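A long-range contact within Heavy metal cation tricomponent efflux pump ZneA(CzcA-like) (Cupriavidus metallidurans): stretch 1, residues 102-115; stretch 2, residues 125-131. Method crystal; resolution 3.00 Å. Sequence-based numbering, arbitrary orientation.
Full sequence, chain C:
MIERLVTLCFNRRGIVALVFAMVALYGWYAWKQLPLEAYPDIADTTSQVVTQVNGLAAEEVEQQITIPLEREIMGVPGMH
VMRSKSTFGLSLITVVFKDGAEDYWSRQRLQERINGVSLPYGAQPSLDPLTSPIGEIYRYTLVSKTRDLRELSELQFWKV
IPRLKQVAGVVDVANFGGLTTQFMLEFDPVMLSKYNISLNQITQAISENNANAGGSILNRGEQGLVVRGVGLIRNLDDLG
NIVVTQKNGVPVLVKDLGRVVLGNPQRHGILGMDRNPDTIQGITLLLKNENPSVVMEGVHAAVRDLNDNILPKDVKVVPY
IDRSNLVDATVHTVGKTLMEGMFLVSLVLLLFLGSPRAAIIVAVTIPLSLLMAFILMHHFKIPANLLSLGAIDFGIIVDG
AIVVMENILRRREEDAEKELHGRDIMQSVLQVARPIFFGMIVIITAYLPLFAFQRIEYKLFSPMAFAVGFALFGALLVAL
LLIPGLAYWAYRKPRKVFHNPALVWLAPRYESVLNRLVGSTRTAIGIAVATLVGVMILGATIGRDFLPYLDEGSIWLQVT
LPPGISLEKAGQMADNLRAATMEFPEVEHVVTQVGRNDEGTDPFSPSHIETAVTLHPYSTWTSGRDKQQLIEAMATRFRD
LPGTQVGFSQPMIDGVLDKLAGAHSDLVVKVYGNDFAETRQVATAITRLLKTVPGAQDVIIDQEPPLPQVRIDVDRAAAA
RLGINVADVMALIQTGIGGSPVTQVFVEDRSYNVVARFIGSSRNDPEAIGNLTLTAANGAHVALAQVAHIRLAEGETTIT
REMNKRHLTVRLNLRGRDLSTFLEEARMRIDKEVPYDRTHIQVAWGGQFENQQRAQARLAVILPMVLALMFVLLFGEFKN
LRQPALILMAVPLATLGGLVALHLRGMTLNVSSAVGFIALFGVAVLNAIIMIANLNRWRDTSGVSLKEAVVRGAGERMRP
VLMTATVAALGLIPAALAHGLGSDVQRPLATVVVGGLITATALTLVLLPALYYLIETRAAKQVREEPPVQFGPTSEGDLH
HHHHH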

# COMPACT_ATOMS: atom_id res chain seq x y z
N GLU C 102 5.44 -8.15 -1.85
CA GLU C 102 4.77 -7.48 -2.95
C GLU C 102 5.71 -6.49 -3.64
O GLU C 102 6.53 -5.84 -2.98
CB GLU C 102 3.51 -6.78 -2.44
CG GLU C 102 2.50 -6.43 -3.53
CD GLU C 102 2.85 -5.14 -4.25
OE1 GLU C 102 3.00 -4.10 -3.57
OE2 GLU C 102 2.99 -5.18 -5.49
N ASP C 103 5.59 -6.38 -4.96
CA ASP C 103 6.50 -5.58 -5.78
C ASP C 103 6.62 -4.11 -5.38
O ASP C 103 7.65 -3.70 -4.86
CB ASP C 103 6.12 -5.68 -7.27
CG ASP C 103 6.77 -6.86 -7.96
OD1 ASP C 103 7.94 -6.71 -8.38
OD2 ASP C 103 6.13 -7.92 -8.08
N TYR C 104 5.57 -3.32 -5.64
CA TYR C 104 5.60 -1.88 -5.39
C TYR C 104 6.02 -1.55 -3.96
O TYR C 104 6.72 -0.57 -3.71
CB TYR C 104 4.24 -1.26 -5.68
CG TYR C 104 3.83 -1.32 -7.13
CD1 TYR C 104 3.02 -2.35 -7.61
CD2 TYR C 104 4.23 -0.34 -8.03
CE1 TYR C 104 2.63 -2.40 -8.93
CE2 TYR C 104 3.85 -0.38 -9.36
CZ TYR C 104 3.04 -1.41 -9.81
OH TYR C 104 2.66 -1.46 -11.13
N TRP C 105 5.59 -2.39 -3.02
CA TRP C 105 5.99 -2.31 -1.63
C TRP C 105 7.51 -2.38 -1.50
O TRP C 105 8.15 -1.49 -0.94
CB TRP C 105 5.35 -3.45 -0.85
CG TRP C 105 5.70 -3.50 0.61
CD1 TRP C 105 6.82 -4.06 1.17
CD2 TRP C 105 4.91 -3.00 1.70
NE1 TRP C 105 6.78 -3.92 2.53
CE2 TRP C 105 5.62 -3.28 2.88
CE3 TRP C 105 3.69 -2.34 1.78
CZ2 TRP C 105 5.14 -2.92 4.14
CZ3 TRP C 105 3.20 -1.99 3.03
CH2 TRP C 105 3.93 -2.28 4.19
N SER C 106 8.09 -3.46 -2.03
CA SER C 106 9.53 -3.67 -1.99
C SER C 106 10.29 -2.52 -2.64
O SER C 106 11.22 -1.97 -2.05
CB SER C 106 9.90 -4.99 -2.66
OG SER C 106 9.56 -6.10 -1.84
N ARG C 107 9.88 -2.16 -3.86
CA ARG C 107 10.50 -1.07 -4.60
C ARG C 107 10.42 0.21 -3.79
O ARG C 107 11.27 1.10 -3.92
CB ARG C 107 9.78 -0.85 -5.93
CG ARG C 107 9.67 -2.09 -6.79
CD ARG C 107 10.69 -2.04 -7.90
NE ARG C 107 10.57 -0.82 -8.68
CZ ARG C 107 11.23 -0.61 -9.82
NH1 ARG C 107 11.07 0.53 -10.48
NH2 ARG C 107 12.04 -1.54 -10.29
N GLN C 108 9.39 0.31 -2.96
CA GLN C 108 9.20 1.48 -2.12
C GLN C 108 10.18 1.48 -0.96
O GLN C 108 10.74 2.52 -0.62
CB GLN C 108 7.76 1.55 -1.60
CG GLN C 108 7.39 2.90 -1.04
CD GLN C 108 7.60 4.02 -2.04
OE1 GLN C 108 8.15 5.07 -1.71
NE2 GLN C 108 7.16 3.79 -3.28
N ARG C 109 10.40 0.32 -0.34
CA ARG C 109 11.34 0.24 0.77
C ARG C 109 12.75 0.53 0.27
O ARG C 109 13.54 1.25 0.90
CB ARG C 109 11.30 -1.15 1.40
CG ARG C 109 9.90 -1.67 1.72
CD ARG C 109 9.29 -1.00 2.94
NE ARG C 109 8.74 0.32 2.64
CZ ARG C 109 7.54 0.54 2.13
NH1 ARG C 109 7.13 1.78 1.90
NH2 ARG C 109 6.74 -0.48 1.84
N LEU C 110 13.05 -0.05 -0.89
CA LEU C 110 14.33 0.14 -1.56
C LEU C 110 14.51 1.63 -1.81
O LEU C 110 15.50 2.22 -1.39
CB LEU C 110 14.33 -0.62 -2.88
CG LEU C 110 15.69 -1.00 -3.47
CD1 LEU C 110 16.44 -1.89 -2.50
CD2 LEU C 110 15.49 -1.70 -4.81
N GLN C 111 13.54 2.22 -2.49
CA GLN C 111 13.59 3.64 -2.84
C GLN C 111 13.76 4.53 -1.61
O GLN C 111 14.47 5.54 -1.66
CB GLN C 111 12.35 4.06 -3.62
CG GLN C 111 12.49 5.40 -4.30
CD GLN C 111 13.67 5.44 -5.25
OE1 GLN C 111 13.90 4.50 -6.01
NE2 GLN C 111 14.43 6.53 -5.21
N GLU C 112 13.12 4.15 -0.51
CA GLU C 112 13.26 4.88 0.74
C GLU C 112 14.70 4.82 1.23
O GLU C 112 15.29 5.85 1.56
CB GLU C 112 12.33 4.31 1.82
CG GLU C 112 10.86 4.67 1.64
CD GLU C 112 9.98 4.06 2.72
OE1 GLU C 112 10.28 4.26 3.92
OE2 GLU C 112 8.99 3.38 2.36
N ARG C 113 15.26 3.62 1.25
CA ARG C 113 16.61 3.43 1.79
C ARG C 113 17.72 4.09 0.97
O ARG C 113 18.72 4.55 1.53
CB ARG C 113 16.91 1.94 1.99
CG ARG C 113 15.99 1.26 2.99
CD ARG C 113 16.04 1.96 4.33
NE ARG C 113 17.39 2.03 4.86
CZ ARG C 113 17.96 1.06 5.58
NH1 ARG C 113 17.29 -0.05 5.83
NH2 ARG C 113 19.20 1.21 6.02
N ILE C 114 17.55 4.15 -0.35
CA ILE C 114 18.57 4.74 -1.22
C ILE C 114 18.52 6.27 -1.21
O ILE C 114 19.27 6.93 -1.93
CB ILE C 114 18.46 4.25 -2.67
CG1 ILE C 114 17.24 4.87 -3.37
CG2 ILE C 114 18.37 2.74 -2.72
CD1 ILE C 114 17.13 4.48 -4.83
N ASN C 115 17.63 6.83 -0.40
CA ASN C 115 17.53 8.28 -0.25
C ASN C 115 18.10 8.74 1.09
O ASN C 115 18.86 8.02 1.73
CB ASN C 115 16.07 8.74 -0.40
CG ASN C 115 15.59 8.72 -1.84
OD1 ASN C 115 15.79 9.68 -2.59
ND2 ASN C 115 14.94 7.63 -2.23
N PRO C 125 21.59 7.67 -7.26
CA PRO C 125 21.09 6.30 -7.43
C PRO C 125 19.61 6.23 -7.82
O PRO C 125 18.76 6.81 -7.15
CB PRO C 125 21.29 5.68 -6.04
CG PRO C 125 21.22 6.84 -5.10
CD PRO C 125 21.83 8.00 -5.84
N SER C 126 19.33 5.51 -8.91
CA SER C 126 17.97 5.41 -9.44
C SER C 126 17.43 3.98 -9.34
O SER C 126 18.15 3.07 -8.94
CB SER C 126 17.96 5.89 -10.89
OG SER C 126 16.87 5.33 -11.61
N LEU C 127 16.17 3.79 -9.71
CA LEU C 127 15.57 2.46 -9.70
C LEU C 127 15.31 1.97 -11.12
O LEU C 127 14.78 2.70 -11.95
CB LEU C 127 14.28 2.46 -8.89
CG LEU C 127 14.08 1.23 -8.01
CD1 LEU C 127 15.20 1.13 -7.01
CD2 LEU C 127 12.74 1.30 -7.30
N ASP C 128 15.68 0.72 -11.39
CA ASP C 128 15.45 0.12 -12.70
C ASP C 128 13.94 -0.08 -12.91
O ASP C 128 13.19 -0.13 -11.95
CB ASP C 128 16.21 -1.20 -12.82
CG ASP C 128 15.44 -2.38 -12.24
OD1 ASP C 128 15.35 -3.43 -12.92
OD2 ASP C 128 14.94 -2.28 -11.10
N PRO C 129 13.51 -0.19 -14.18
CA PRO C 129 12.10 -0.44 -14.50
C PRO C 129 11.53 -1.70 -13.85
O PRO C 129 12.24 -2.69 -13.67
CB PRO C 129 12.11 -0.58 -16.04
CG PRO C 129 13.54 -0.71 -16.43
CD PRO C 129 14.31 0.04 -15.39
N LEU C 130 10.24 -1.66 -13.52
CA LEU C 130 9.58 -2.78 -12.85
C LEU C 130 9.14 -3.85 -13.84
O LEU C 130 8.00 -3.85 -14.33
CB LEU C 130 8.39 -2.30 -12.01
CG LEU C 130 7.66 -3.36 -11.19
CD1 LEU C 130 8.61 -4.06 -10.24
CD2 LEU C 130 6.51 -2.75 -10.42
N THR C 131 10.06 -4.77 -14.13
CA THR C 131 9.81 -5.83 -15.09
C THR C 131 10.48 -7.11 -14.62
O THR C 131 11.45 -7.08 -13.86
CB THR C 131 10.35 -5.45 -16.49
OG1 THR C 131 10.34 -6.61 -17.34
CG2 THR C 131 11.77 -4.93 -16.40

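The helix of residues 103-113 lies against an extended segment, residues 125-131, and the two bury 567 Å² between them, counted over both sides. Side chains of Asp103, Arg107 and Leu110, spaced three or four residues apart and so on one helical face, and of Ile114 just past the helix, all leave the backbone toward the segment. From the segment, Pro125, Leu127 and Leu130 point back, while Ser126 and Pro129 point away.

Leu127 is one bump. Leu127 CD1 packs 3.6 Å from Leu110 CD2 and 4.4 Å from Ile114 CD1, while Leu127 CD2 reaches the other way, to 3.3 Å from Arg107 NE. It thus sits in a hollow walled by Arg107, Leu110 and Ile114. Leu130 is the second bump, set between Asp103, Tyr104 and Arg107. Leu130 CD2 lies over a face of the Tyr104 ring, 3.9 Å from the centroid and 19° off the normal, a CH-pi contact; Leu130 CD1 is 3.7 Å from Arg107 CD and 3.3 Å from Asp103 OD1.

Arg107 fills the gap between these two leucines. Leu127 CD2 covers one face of its guanidinium and Leu130 CA the opposite face, leaving the edge free for polar partners. There Asp128 O accepts two hydrogen bonds, a very short one from Arg107 NH2 (2.5 Å) and a weak one from Arg107 NH1 (2.7 Å). A salt bridge, Arg107 NH2 to Asp128 OD2 at 3.1 Å, holds the same residue by its side chain. The charged group is therefore pinned at its edge and sandwiched by apolar atoms.

At the far end Ile114 extends CD1 to 3.7 Å from Pro125 O and a looser 4.5 Å from Pro125 CB. At the helix start, Glu102 caps the backbone, with OE2 accepting from Tyr104 N and OE1 from Trp105 N, both at 3.2 Å.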